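Local structure of endoribonuclease L-PSP/chorismate mutase-like domain-containing protein (Agrobacterium tumefaciens str., 3D01) at the interface of chains A and B. The protein is of unknown function but belongs to the YjgF/YER057c/UK114 family, whose members form trimers with probable ligand-binding clefts between subunits. Numbering follows the deposited sequence. Chains: chain A/B, Uncharacterized protein.

Contact 1: the interface of chains A and B. Residues chain A 147-148; chain B 111-113, 115-116, 118, 144-146.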
ATOM      1  N   ALA A 147       6.830  13.293   1.869  1.00 14.12           N
ATOM      2  CA  ALA A 147       7.802  14.391   1.717  1.00 14.06           C
ATOM      3  C   ALA A 147       7.506  15.232   0.474  1.00 13.47           C
ATOM      4  O   ALA A 147       7.686  16.438   0.476  1.00 11.87           O
ATOM      5  CB  ALA A 147       9.186  13.867   1.658  1.00 13.64           C
ATOM      6  N   SER A 148       7.011  14.552  -0.569  1.00 13.54           N
ATOM      7  CA  SER A 148       6.772  15.153  -1.895  1.00 14.00           C
ATOM      8  C   SER A 148       6.216  14.043  -2.770  1.00 13.84           C
ATOM      9  O   SER A 148       6.292  12.849  -2.386  1.00 13.28           O
ATOM     10  CB  SER A 148       8.082  15.690  -2.526  1.00 14.15           C
ATOM     11  OG  SER A 148       9.175  14.801  -2.385  1.00 15.48           O
TER
ATOM     12  N   SER B 111      13.121  11.154  -0.279  1.00 12.36           N
ATOM     13  CA  SER B 111      13.156  12.377  -1.091  1.00 12.55           C
ATOM     14  C   SER B 111      13.267  13.625  -0.240  1.00 13.05           C
ATOM     15  O   SER B 111      12.611  13.719   0.800  1.00 13.29           O
ATOM     16  CB  SER B 111      11.867  12.539  -1.930  1.00 12.46           C
ATOM     17  OG  SER B 111      11.593  11.430  -2.755  1.00 13.46           O
ATOM     18  N   VAL B 112      14.017  14.608  -0.726  1.00 13.03           N
ATOM     19  CA  VAL B 112      13.851  15.966  -0.186  1.00 14.13           C
ATOM     20  C   VAL B 112      12.548  16.516  -0.798  1.00 14.69           C
ATOM     21  O   VAL B 112      12.098  16.066  -1.842  1.00 14.21           O
ATOM     22  CB  VAL B 112      15.045  16.933  -0.453  1.00 13.82           C
ATOM     23  CG1 VAL B 112      16.354  16.492   0.256  1.00 16.90           C
ATOM     24  CG2 VAL B 112      15.311  17.145  -1.981  1.00 12.87           C
ATOM     25  N   PRO B 113      11.926  17.488  -0.127  1.00 15.04           N
ATOM     26  CA  PRO B 113      10.615  17.975  -0.548  1.00 15.26           C
ATOM     27  C   PRO B 113      10.582  18.698  -1.893  1.00 14.90           C
ATOM     28  O   PRO B 113       9.508  18.853  -2.462  1.00 16.19           O
ATOM     29  CB  PRO B 113      10.205  18.897   0.596  1.00 15.15           C
ATOM     30  CG  PRO B 113      11.024  18.407   1.779  1.00 17.46           C
ATOM     31  CD  PRO B 113      12.342  18.114   1.143  1.00 16.10           C
ATOM     32  N   PHE B 115      12.257  17.441  -4.406  1.00 15.59           N
ATOM     33  CA  PHE B 115      12.424  16.365  -5.382  1.00 15.29           C
ATOM     34  C   PHE B 115      11.051  15.828  -5.778  1.00 15.64           C
ATOM     35  O   PHE B 115      10.287  15.396  -4.905  1.00 15.07           O
ATOM     36  CB  PHE B 115      13.326  15.258  -4.901  1.00 15.27           C
ATOM     37  CG  PHE B 115      13.458  14.185  -5.908  1.00 14.82           C
ATOM     38  CD1 PHE B 115      14.130  14.455  -7.106  1.00 13.37           C
ATOM     39  CD2 PHE B 115      12.823  12.956  -5.737  1.00 13.65           C
ATOM     40  CE1 PHE B 115      14.241  13.490  -8.082  1.00 14.15           C
ATOM     41  CE2 PHE B 115      12.916  11.993  -6.728  1.00 15.01           C
ATOM     42  CZ  PHE B 115      13.619  12.250  -7.879  1.00 14.22           C
ATOM     43  N   VAL B 116      10.750  15.875  -7.088  1.00 14.74           N
ATOM     44  CA  VAL B 116       9.404  15.554  -7.576  1.00 15.36           C
ATOM     45  C   VAL B 116       9.410  14.622  -8.799  1.00 15.69           C
ATOM     46  O   VAL B 116       8.479  14.622  -9.600  1.00 16.75           O
ATOM     47  CB  VAL B 116       8.605  16.875  -7.850  1.00 15.50           C
ATOM     48  CG1 VAL B 116       8.333  17.599  -6.549  1.00 16.44           C
ATOM     49  CG2 VAL B 116       9.349  17.782  -8.873  1.00 15.87           C
ATOM     50  N   GLN B 118       9.840  11.155  -8.537  1.00 14.59           N
ATOM     51  CA  GLN B 118       9.753   9.796  -8.017  1.00 14.76           C
ATOM     52  C   GLN B 118       9.275   8.790  -9.078  1.00 15.05           C
ATOM     53  O   GLN B 118       9.669   7.635  -9.054  1.00 16.48           O
ATOM     54  CB  GLN B 118       8.876   9.708  -6.782  1.00 15.85           C
ATOM     55  CG  GLN B 118       9.379  10.471  -5.555  1.00 14.77           C
ATOM     56  CD  GLN B 118       8.968  11.927  -5.530  1.00 15.35           C
ATOM     57  OE1 GLN B 118       8.304  12.425  -6.456  1.00 12.53           O
ATOM     58  NE2 GLN B 118       9.327  12.622  -4.437  1.00 14.03           N
ATOM     59  N   VAL B 144       5.956   7.448  -4.674  1.00 14.27           N
ATOM     60  CA  VAL B 144       5.731   8.449  -3.614  1.00 14.55           C
ATOM     61  C   VAL B 144       7.065   8.816  -2.953  1.00 14.51           C
ATOM     62  O   VAL B 144       8.002   7.983  -2.889  1.00 14.10           O
ATOM     63  CB  VAL B 144       4.700   7.926  -2.608  1.00 13.80           C
ATOM     64  CG1 VAL B 144       3.330   7.750  -3.270  1.00 14.49           C
ATOM     65  CG2 VAL B 144       5.167   6.622  -1.974  1.00 14.36           C
ATOM     66  N   GLY B 145       7.143  10.043  -2.444  1.00 14.13           N
ATOM     67  CA  GLY B 145       8.334  10.521  -1.752  1.00 14.63           C
ATOM     68  C   GLY B 145       8.222  10.410  -0.241  1.00 14.91           C
ATOM     69  O   GLY B 145       7.303  10.977   0.369  1.00 15.97           O
HETATM   70  N   MSE B 146       9.188   9.700   0.361  1.00 16.42           N
HETATM   71  CA  MSE B 146       9.240   9.392   1.787  1.00 16.12           C
HETATM   72  C   MSE B 146      10.248  10.324   2.482  1.00 14.64           C
HETATM   73  O   MSE B 146      11.195  10.813   1.871  1.00 13.84           O
HETATM   74  CB  MSE B 146       9.703   7.952   2.007  1.00 17.86           C
HETATM   75  CG  MSE B 146       8.666   6.914   2.123  1.00 22.04           C
HETATM   76 SE   MSE B 146       7.303   6.991   0.749  1.00 33.07          SE
HETATM   77  CE  MSE B 146       8.520   7.268  -0.758  1.00 39.03           C
TER
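A:Ala147 and A:Ser148 run antiparallel to the end of B strand 140-146, with A:Ala147 N donating to B:Gly145 O (2.8 Å) and B:Gly145 N reaching A:Ser148 O (2.9 Å) in a weaker, bent bond. From this backbone pairing the A:Ser148 hydroxyl dips into a turn of chain B. Its OG stands between the backbone N and the carbonyl carbon, the crowded position (chi1 44°), which turns it towards two chain B carbonyls that must share or alternate its one hydrogen. OG meets B:Phe115 O at 2.8 Å, nearly along the C=O axis, and B:Val112 O at 3.2 Å, from above that carbonyl's plane. The side-chain amide of B:Gln118 adds NE2 as a weak donor to the same OG, at 3.0 Å. That amide is steadied by B:Ser111, whose OG accepts from NE2 at 3.1 Å in a fairly straight bond (157° at H), and the chain bent at chi2 (86°) brings it there. A:Ser148 CB lies 3.9 Å from B:Pro113 CA, while the methyl of A:Ala147 touches B:Ser111 O. Several chain B groups thus grip one hydroxyl, pinning the segment of chain A after strand 140-146 to its neighbour and helping to close the probable trimer.

Contact 2: the interface of chains A and B. Residues chain A 35-36, 38-39, 46, 48-49; chain B 139-141.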
ATOM      1  N   TYR A  35       4.507   0.501 -16.953  1.00 29.36           N
ATOM      2  CA  TYR A  35       3.447   0.427 -15.962  1.00 28.44           C
ATOM      3  C   TYR A  35       2.148   0.900 -16.596  1.00 26.11           C
ATOM      4  O   TYR A  35       2.129   1.697 -17.530  1.00 25.55           O
ATOM      5  CB  TYR A  35       3.757   1.203 -14.672  1.00 29.83           C
ATOM      6  CG  TYR A  35       4.008   2.671 -14.828  1.00 31.23           C
ATOM      7  CD1 TYR A  35       3.074   3.596 -14.381  1.00 33.73           C
ATOM      8  CD2 TYR A  35       5.206   3.141 -15.362  1.00 33.77           C
ATOM      9  CE1 TYR A  35       3.297   4.958 -14.490  1.00 34.26           C
ATOM     10  CE2 TYR A  35       5.446   4.511 -15.497  1.00 33.81           C
ATOM     11  CZ  TYR A  35       4.477   5.417 -15.049  1.00 34.33           C
ATOM     12  OH  TYR A  35       4.699   6.786 -15.151  1.00 34.98           O
ATOM     13  N   VAL A  36       1.069   0.354 -16.081  1.00 23.48           N
ATOM     14  CA  VAL A  36      -0.257   0.606 -16.584  1.00 22.32           C
ATOM     15  C   VAL A  36      -1.140   1.276 -15.507  1.00 22.24           C
ATOM     16  O   VAL A  36      -0.851   1.172 -14.309  1.00 21.29           O
ATOM     17  CB  VAL A  36      -0.869  -0.713 -17.060  1.00 22.47           C
ATOM     18  CG1 VAL A  36      -0.119  -1.191 -18.328  1.00 23.31           C
ATOM     19  CG2 VAL A  36      -0.844  -1.779 -15.936  1.00 19.70           C
ATOM     20  N   PHE A  38      -4.073   0.402 -14.532  1.00 21.41           N
ATOM     21  CA  PHE A  38      -4.750  -0.591 -13.718  1.00 21.87           C
ATOM     22  C   PHE A  38      -4.429  -2.001 -14.147  1.00 21.69           C
ATOM     23  O   PHE A  38      -4.058  -2.251 -15.302  1.00 21.64           O
ATOM     24  CB  PHE A  38      -6.277  -0.391 -13.751  1.00 23.36           C
ATOM     25  CG  PHE A  38      -6.873  -0.472 -15.142  1.00 25.05           C
ATOM     26  CD1 PHE A  38      -7.170  -1.702 -15.723  1.00 26.67           C
ATOM     27  CD2 PHE A  38      -7.091   0.679 -15.879  1.00 27.38           C
ATOM     28  CE1 PHE A  38      -7.692  -1.779 -17.009  1.00 25.90           C
ATOM     29  CE2 PHE A  38      -7.631   0.607 -17.164  1.00 28.33           C
ATOM     30  CZ  PHE A  38      -7.915  -0.627 -17.725  1.00 26.36           C
ATOM     31  N   THR A  39      -4.601  -2.921 -13.214  1.00 21.75           N
ATOM     32  CA  THR A  39      -4.529  -4.354 -13.492  1.00 21.99           C
ATOM     33  C   THR A  39      -5.712  -5.025 -12.823  1.00 22.06           C
ATOM     34  O   THR A  39      -6.273  -4.506 -11.884  1.00 21.67           O
ATOM     35  CB  THR A  39      -3.236  -4.996 -12.966  1.00 21.98           C
ATOM     36  OG1 THR A  39      -3.124  -4.790 -11.538  1.00 20.75           O
ATOM     37  CG2 THR A  39      -2.015  -4.460 -13.703  1.00 22.21           C
ATOM     38  N   TYR A  46      -6.883  -3.216  -9.390  1.00 19.80           N
ATOM     39  CA  TYR A  46      -5.855  -2.376  -8.776  1.00 19.87           C
ATOM     40  C   TYR A  46      -5.602  -1.193  -9.651  1.00 19.89           C
ATOM     41  O   TYR A  46      -5.106  -1.343 -10.760  1.00 20.11           O
ATOM     42  CB  TYR A  46      -4.548  -3.133  -8.668  1.00 21.47           C
ATOM     43  CG  TYR A  46      -4.517  -4.098  -7.549  1.00 22.72           C
ATOM     44  CD1 TYR A  46      -3.861  -3.763  -6.373  1.00 26.60           C
ATOM     45  CD2 TYR A  46      -5.180  -5.315  -7.623  1.00 24.50           C
ATOM     46  CE1 TYR A  46      -3.847  -4.603  -5.311  1.00 27.28           C
ATOM     47  CE2 TYR A  46      -5.170  -6.192  -6.520  1.00 26.09           C
ATOM     48  CZ  TYR A  46      -4.500  -5.810  -5.382  1.00 23.85           C
ATOM     49  OH  TYR A  46      -4.404  -6.610  -4.268  1.00 28.22           O
ATOM     50  N   SER A  48      -3.649   2.324 -10.332  1.00 17.28           N
ATOM     51  CA  SER A  48      -2.395   3.033 -10.055  1.00 17.99           C
ATOM     52  C   SER A  48      -2.651   4.380  -9.391  1.00 17.62           C
ATOM     53  O   SER A  48      -3.731   4.969  -9.558  1.00 17.23           O
ATOM     54  CB  SER A  48      -1.631   3.269 -11.327  1.00 18.27           C
ATOM     55  OG  SER A  48      -1.139   2.060 -11.863  1.00 18.96           O
ATOM     56  N   GLY A  49      -1.639   4.857  -8.662  1.00 17.94           N
ATOM     57  CA  GLY A  49      -1.692   6.169  -8.011  1.00 17.70           C
ATOM     58  C   GLY A  49      -2.065   7.226  -9.026  1.00 17.62           C
ATOM     59  O   GLY A  49      -1.425   7.334 -10.061  1.00 18.07           O
TER
ATOM     60  N   HIS B 139       2.463  -3.615 -14.871  1.00 20.05           N
ATOM     61  CA  HIS B 139       1.831  -3.581 -13.550  1.00 18.74           C
ATOM     62  C   HIS B 139       1.232  -2.223 -13.253  1.00 18.57           C
ATOM     63  O   HIS B 139       1.657  -1.207 -13.851  1.00 19.07           O
ATOM     64  CB  HIS B 139       2.901  -3.846 -12.483  1.00 18.33           C
ATOM     65  CG  HIS B 139       4.163  -3.062 -12.703  1.00 18.91           C
ATOM     66  ND1 HIS B 139       5.152  -3.480 -13.577  1.00 17.96           N
ATOM     67  CD2 HIS B 139       4.566  -1.854 -12.224  1.00 18.80           C
ATOM     68  CE1 HIS B 139       6.107  -2.567 -13.617  1.00 20.40           C
ATOM     69  NE2 HIS B 139       5.787  -1.581 -12.791  1.00 18.68           N
ATOM     70  N   ALA B 140       0.259  -2.223 -12.340  1.00 18.38           N
ATOM     71  CA  ALA B 140      -0.220  -0.996 -11.675  1.00 18.48           C
ATOM     72  C   ALA B 140       0.867  -0.534 -10.688  1.00 19.19           C
ATOM     73  O   ALA B 140       1.750  -1.322 -10.283  1.00 19.16           O
ATOM     74  CB  ALA B 140      -1.529  -1.206 -10.957  1.00 17.89           C
ATOM     75  N   ARG B 141       0.801   0.743 -10.288  1.00 19.68           N
ATOM     76  CA  ARG B 141       1.910   1.300  -9.522  1.00 19.68           C
ATOM     77  C   ARG B 141       1.493   2.508  -8.705  1.00 18.17           C
ATOM     78  O   ARG B 141       0.579   3.220  -9.091  1.00 18.05           O
ATOM     79  CB  ARG B 141       2.986   1.799 -10.493  1.00 20.17           C
ATOM     80  CG  ARG B 141       4.363   1.870  -9.965  1.00 22.85           C
ATOM     81  CD  ARG B 141       5.372   2.232 -11.094  1.00 21.93           C
ATOM     82  NE  ARG B 141       5.425   3.658 -11.423  1.00 21.45           N
ATOM     83  CZ  ARG B 141       6.358   4.205 -12.218  1.00 21.94           C
ATOM     84  NH1 ARG B 141       7.298   3.473 -12.747  1.00 19.45           N
ATOM     85  NH2 ARG B 141       6.374   5.502 -12.455  1.00 20.00           N
TER
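A:Tyr35 and B:Arg141 stack across the subunit boundary, at the position where YjgF-family trimers carry a conserved arginine in the cleft between subunits. The stack is a cation-pi contact. The guanidinium lies flat over one face of the phenol ring, the two planes 14° apart, with B:Arg141 CZ 3.4 Å from the ring centroid. Its NH1 sits above A:Tyr35 CD2, and NH2 reaches towards the hydroxyl end of the ring. A bend at chi3 (80°) turns the otherwise extended arginine chain along the ring, while A:Tyr35 is swung into place by a chi1 of 59°, its CG between the backbone N and carbonyl carbon. Hydrogen bonds join the two backbones on the inner side of the stack. A:Val36 N donates to B:His139 O (2.8 Å), and A:Gly49 N to B:Arg141 O (2.8 Å). Between them the A:Ser48 hydroxyl acts as a relay: OG accepts from B:Arg141 N at 2.8 Å and donates to A:Val36 O at 2.6 Å, in the plane of that carbonyl. Apolar packing fills in around the pairing. A:Thr39 CG2 and A:Val36 CG2 both pack against B:His139 CA from one side, at 3.9 and 4.0 Å respectively.

Contact 3: the interface of chains A and B. Residues chain A 108, 146, 148-150, 156; chain B 142-145.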
ATOM      1  N   PHE A 108      -2.122   9.651  -0.206  1.00 15.88           N
ATOM      2  CA  PHE A 108      -0.806  10.171   0.012  1.00 15.66           C
ATOM      3  C   PHE A 108      -0.844  11.665  -0.145  1.00 14.71           C
ATOM      4  O   PHE A 108      -1.147  12.176  -1.252  1.00 15.53           O
ATOM      5  CB  PHE A 108       0.167   9.572  -1.006  1.00 16.74           C
ATOM      6  CG  PHE A 108       0.141   8.058  -1.077  1.00 17.10           C
ATOM      7  CD1 PHE A 108       0.473   7.290   0.029  1.00 20.94           C
ATOM      8  CD2 PHE A 108      -0.211   7.421  -2.234  1.00 18.64           C
ATOM      9  CE1 PHE A 108       0.464   5.910  -0.048  1.00 22.18           C
ATOM     10  CE2 PHE A 108      -0.220   6.033  -2.300  1.00 19.25           C
ATOM     11  CZ  PHE A 108       0.110   5.301  -1.215  1.00 19.92           C
HETATM   12  N   MSE A 146       3.471  12.604   3.043  1.00 17.15           N
HETATM   13  CA  MSE A 146       4.593  12.306   2.160  1.00 16.73           C
HETATM   14  C   MSE A 146       5.553  13.523   2.172  1.00 15.49           C
HETATM   15  O   MSE A 146       5.104  14.670   2.372  1.00 14.60           O
HETATM   16  CB  MSE A 146       4.067  12.133   0.735  1.00 19.00           C
HETATM   17  CG  MSE A 146       4.021  10.808   0.122  1.00 25.09           C
HETATM   18 SE   MSE A 146       3.887   9.354   1.353  1.00 50.98          SE
HETATM   19  CE  MSE A 146       2.449   9.662   1.894  1.00  5.69           C
ATOM     20  N   SER A 148       7.011  14.552  -0.569  1.00 13.54           N
ATOM     21  CA  SER A 148       6.772  15.153  -1.895  1.00 14.00           C
ATOM     22  C   SER A 148       6.216  14.043  -2.770  1.00 13.84           C
ATOM     23  O   SER A 148       6.292  12.849  -2.386  1.00 13.28           O
ATOM     24  CB  SER A 148       8.082  15.690  -2.526  1.00 14.15           C
ATOM     25  OG  SER A 148       9.175  14.801  -2.385  1.00 15.48           O
ATOM     26  N   LEU A 149       5.704  14.434  -3.934  1.00 13.46           N
ATOM     27  CA  LEU A 149       5.014  13.542  -4.875  1.00 13.80           C
ATOM     28  C   LEU A 149       5.421  13.888  -6.326  1.00 13.93           C
ATOM     29  O   LEU A 149       5.870  15.012  -6.640  1.00 14.37           O
ATOM     30  CB  LEU A 149       3.471  13.651  -4.720  1.00 14.18           C
ATOM     31  CG  LEU A 149       2.870  13.123  -3.423  1.00 10.82           C
ATOM     32  CD1 LEU A 149       1.389  13.475  -3.339  1.00 13.08           C
ATOM     33  CD2 LEU A 149       3.081  11.600  -3.293  1.00 13.57           C
ATOM     34  N   PRO A 150       5.275  12.912  -7.236  1.00 14.67           N
ATOM     35  CA  PRO A 150       5.544  13.193  -8.639  1.00 15.15           C
ATOM     36  C   PRO A 150       4.858  14.463  -9.164  1.00 15.23           C
ATOM     37  O   PRO A 150       3.684  14.736  -8.830  1.00 14.79           O
ATOM     38  CB  PRO A 150       4.997  11.963  -9.357  1.00 15.01           C
ATOM     39  CG  PRO A 150       5.178  10.835  -8.346  1.00 15.51           C
ATOM     40  CD  PRO A 150       4.916  11.496  -6.999  1.00 14.52           C
ATOM     41  N   GLU A 156      -1.774  12.174  -4.007  1.00 13.78           N
ATOM     42  CA  GLU A 156      -1.824  11.009  -4.921  1.00 14.53           C
ATOM     43  C   GLU A 156      -2.635   9.945  -4.218  1.00 14.87           C
ATOM     44  O   GLU A 156      -2.469   9.727  -3.014  1.00 14.97           O
ATOM     45  CB  GLU A 156      -0.418  10.505  -5.244  1.00 14.82           C
ATOM     46  CG  GLU A 156      -0.351   9.181  -5.977  1.00 14.31           C
ATOM     47  CD  GLU A 156       1.085   8.681  -6.208  1.00 16.44           C
ATOM     48  OE1 GLU A 156       2.008   9.503  -6.136  1.00 16.81           O
ATOM     49  OE2 GLU A 156       1.266   7.475  -6.482  1.00 19.66           O
TER
ATOM     50  N   ALA B 142       2.208   2.726  -7.607  1.00 17.07           N
ATOM     51  CA  ALA B 142       2.260   4.026  -6.944  1.00 15.66           C
ATOM     52  C   ALA B 142       3.731   4.400  -6.765  1.00 16.20           C
ATOM     53  O   ALA B 142       4.582   3.536  -6.565  1.00 15.47           O
ATOM     54  CB  ALA B 142       1.562   4.004  -5.622  1.00 17.44           C
ATOM     55  N   ALA B 143       4.018   5.689  -6.844  1.00 16.11           N
ATOM     56  CA  ALA B 143       5.372   6.205  -6.684  1.00 15.23           C
ATOM     57  C   ALA B 143       5.261   7.447  -5.800  1.00 16.06           C
ATOM     58  O   ALA B 143       4.558   8.398  -6.153  1.00 17.07           O
ATOM     59  CB  ALA B 143       5.979   6.551  -8.021  1.00 16.24           C
ATOM     60  N   VAL B 144       5.956   7.448  -4.674  1.00 14.27           N
ATOM     61  CA  VAL B 144       5.731   8.449  -3.614  1.00 14.55           C
ATOM     62  C   VAL B 144       7.065   8.816  -2.953  1.00 14.51           C
ATOM     63  O   VAL B 144       8.002   7.983  -2.889  1.00 14.10           O
ATOM     64  CB  VAL B 144       4.700   7.926  -2.608  1.00 13.80           C
ATOM     65  CG1 VAL B 144       3.330   7.750  -3.270  1.00 14.49           C
ATOM     66  CG2 VAL B 144       5.167   6.622  -1.974  1.00 14.36           C
ATOM     67  N   GLY B 145       7.143  10.043  -2.444  1.00 14.13           N
ATOM     68  CA  GLY B 145       8.334  10.521  -1.752  1.00 14.63           C
ATOM     69  C   GLY B 145       8.222  10.410  -0.241  1.00 14.91           C
ATOM     70  O   GLY B 145       7.303  10.977   0.369  1.00 15.97           O
TER
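B strand 140-146 lies against A strands 101-110 and 155-162, the end of A strand 140-146, and the loop that leads into the 3-10 helix 150-152 of chain A. B:Val144 supplies the central apolar knob. Its CG1, anti to the carbonyl carbon (chi1 -65°), points over one face of the A:Phe108 ring, offset toward the rim and 4.0 Å from the centroid, in a CH-pi contact; the two side chains meet at about a right angle. The same methyl is 3.9 Å from A:Leu149 CD2, whose side chain runs alongside and points the same way. A:Met146, a selenomethionine, crosses the valine obliquely next to the leucine, with CG 4.0 Å from B:Val144 CB. A:Glu156 crosses the valine at about a right angle. Its CG is anti to the backbone N (chi1 170°), and the chain continues extended, bringing the carboxyl group to the B:Ala143 backbone. OE2 accepts a weak bond from B:Ala143 N at 3.3 Å. OE1 lies 2.8 Å from B:Ala143 O, a distance that suits a hydrogen bond, although the hydrogen is not seen. A:Pro150 CG and CD also touch this carbonyl. Together the valine knob and its surround seat B strand 140-146 against the strands and loop of chain A, and place A:Glu156 at the boundary where family members have a conserved glutamate in the intersubunit cleft.

Contact 4: the interface of chains A and B. Residues chain A 34; chain B 126-127, 130, 137-139.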
ATOM      1  N   ASN A  34       5.613   0.919 -19.368  1.00 32.49           N
ATOM      2  CA  ASN A  34       5.868  -0.385 -18.737  1.00 31.90           C
ATOM      3  C   ASN A  34       5.091  -0.589 -17.438  1.00 30.46           C
ATOM      4  O   ASN A  34       5.040  -1.696 -16.885  1.00 29.63           O
ATOM      5  CB  ASN A  34       7.362  -0.586 -18.507  1.00 31.88           C
ATOM      6  CG  ASN A  34       8.110  -0.872 -19.799  1.00 32.86           C
ATOM      7  OD1 ASN A  34       9.261  -0.462 -19.959  1.00 34.74           O
ATOM      8  ND2 ASN A  34       7.446  -1.561 -20.743  1.00 30.82           N
TER
ATOM      9  N   SER B 126      10.204  -0.503 -12.868  1.00 17.14           N
ATOM     10  CA  SER B 126       9.160  -0.882 -13.819  1.00 18.07           C
ATOM     11  C   SER B 126       9.739  -1.358 -15.141  1.00 18.61           C
ATOM     12  O   SER B 126       9.287  -2.371 -15.688  1.00 19.56           O
ATOM     13  CB  SER B 126       8.182   0.270 -14.060  1.00 17.90           C
ATOM     14  OG  SER B 126       7.545   0.660 -12.873  1.00 16.79           O
ATOM     15  N   ASN B 127      10.729  -0.626 -15.657  1.00 19.71           N
ATOM     16  CA  ASN B 127      11.363  -0.965 -16.936  1.00 19.93           C
ATOM     17  C   ASN B 127      12.074  -2.332 -16.870  1.00 20.01           C
ATOM     18  O   ASN B 127      11.990  -3.166 -17.798  1.00 20.07           O
ATOM     19  CB  ASN B 127      12.353   0.126 -17.315  1.00 20.66           C
ATOM     20  CG  ASN B 127      11.681   1.430 -17.729  1.00 21.83           C
ATOM     21  OD1 ASN B 127      10.469   1.495 -18.001  1.00 26.23           O
ATOM     22  ND2 ASN B 127      12.475   2.483 -17.796  1.00 26.74           N
ATOM     23  N   ALA B 130       9.208  -5.165 -16.551  1.00 21.49           N
ATOM     24  CA  ALA B 130       8.535  -5.348 -17.838  1.00 22.00           C
ATOM     25  C   ALA B 130       9.459  -5.969 -18.890  1.00 23.24           C
ATOM     26  O   ALA B 130       9.004  -6.850 -19.665  1.00 24.16           O
ATOM     27  CB  ALA B 130       7.964  -4.044 -18.331  1.00 22.31           C
ATOM     28  N   GLY B 137       4.834  -8.682 -17.003  1.00 24.38           N
ATOM     29  CA  GLY B 137       5.512  -7.757 -16.103  1.00 24.00           C
ATOM     30  C   GLY B 137       4.871  -6.381 -15.955  1.00 23.49           C
ATOM     31  O   GLY B 137       5.213  -5.637 -15.035  1.00 22.80           O
ATOM     32  N   ARG B 138       3.964  -6.023 -16.859  1.00 22.20           N
ATOM     33  CA  ARG B 138       3.330  -4.710 -16.837  1.00 23.26           C
ATOM     34  C   ARG B 138       2.313  -4.633 -15.708  1.00 21.22           C
ATOM     35  O   ARG B 138       1.411  -5.453 -15.589  1.00 21.57           O
ATOM     36  CB  ARG B 138       2.709  -4.409 -18.206  1.00 24.28           C
ATOM     37  CG  ARG B 138       3.760  -4.305 -19.308  1.00 27.52           C
ATOM     38  CD  ARG B 138       3.389  -3.228 -20.317  1.00 34.34           C
ATOM     39  NE  ARG B 138       2.074  -3.479 -20.870  1.00 36.72           N
ATOM     40  CZ  ARG B 138       1.303  -2.573 -21.471  1.00 37.30           C
ATOM     41  NH1 ARG B 138       0.121  -2.954 -21.941  1.00 38.98           N
ATOM     42  NH2 ARG B 138       1.685  -1.303 -21.603  1.00 36.05           N
ATOM     43  N   HIS B 139       2.463  -3.615 -14.871  1.00 20.05           N
ATOM     44  CA  HIS B 139       1.831  -3.581 -13.550  1.00 18.74           C
ATOM     45  C   HIS B 139       1.232  -2.223 -13.253  1.00 18.57           C
ATOM     46  O   HIS B 139       1.657  -1.207 -13.851  1.00 19.07           O
ATOM     47  CB  HIS B 139       2.901  -3.846 -12.483  1.00 18.33           C
ATOM     48  CG  HIS B 139       4.163  -3.062 -12.703  1.00 18.91           C
ATOM     49  ND1 HIS B 139       5.152  -3.480 -13.577  1.00 17.96           N
ATOM     50  CD2 HIS B 139       4.566  -1.854 -12.224  1.00 18.80           C
ATOM     51  CE1 HIS B 139       6.107  -2.567 -13.617  1.00 20.40           C
ATOM     52  NE2 HIS B 139       5.787  -1.581 -12.791  1.00 18.68           N
TER
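B:His139 ND1 donates to B:Gly137 O at 2.6 Å, a nearly straight bond (175° at H) in both the ring plane and the carbonyl plane, and the ring so held brings CE1 to 3.5 Å from the backbone O of A:Asn34. NE2 pairs with the hydroxyl OG of B:Ser126 at 2.8 Å, with the direction not settled. Bonds at ND1 and NE2 fix the rotation of the ring and present its CE1 corner to A:Asn34. The A:Asn34 side chain packs against helix 118-133 of chain B. Its amide carbon CG packs 3.5 Å from the methyl CB of B:Ala130, and ND2 touches the same methyl. Beyond it, the amides of A:Asn34 and B:Asn127 meet almost at right angles, their planes 83° apart. As modelled, A:Asn34 OD1 and B:Asn127 OD1 face one another at 3.0 Å, which is a clash of acceptors; one amide may be turned over, so that an NH2 meets an oxygen. Beside the helix contact, the aliphatic part of B:Arg138, bent at chi2 and chi3, brings CD to 4.1 Å from A:Asn34 CA. A:Asn34 thus rests against a helix and a neighbouring loop of chain B, anchoring the segment of chain A that leads to the cleft tyrosine.

The contacts spread along one face between two of the three subunits. Contacts 1 and 3 are effectively continuous, their C-alpha centres about 6 Å apart, and share A:Ser148, B:Val144 and B:Gly145. Contacts 2 and 4 form the other end, about 9 Å apart and joined through B:His139. Contact 1 lies about 20 Å from contact 2 and 22 Å from contact 4; contact 3 is about 14 Å from contact 2 and about 19 Å from contact 4. B strand 140-146 runs from contact 2 through contact 3 to contact 1, so one strand links three of these contacts, and repetition of the interface would probably close the trimer.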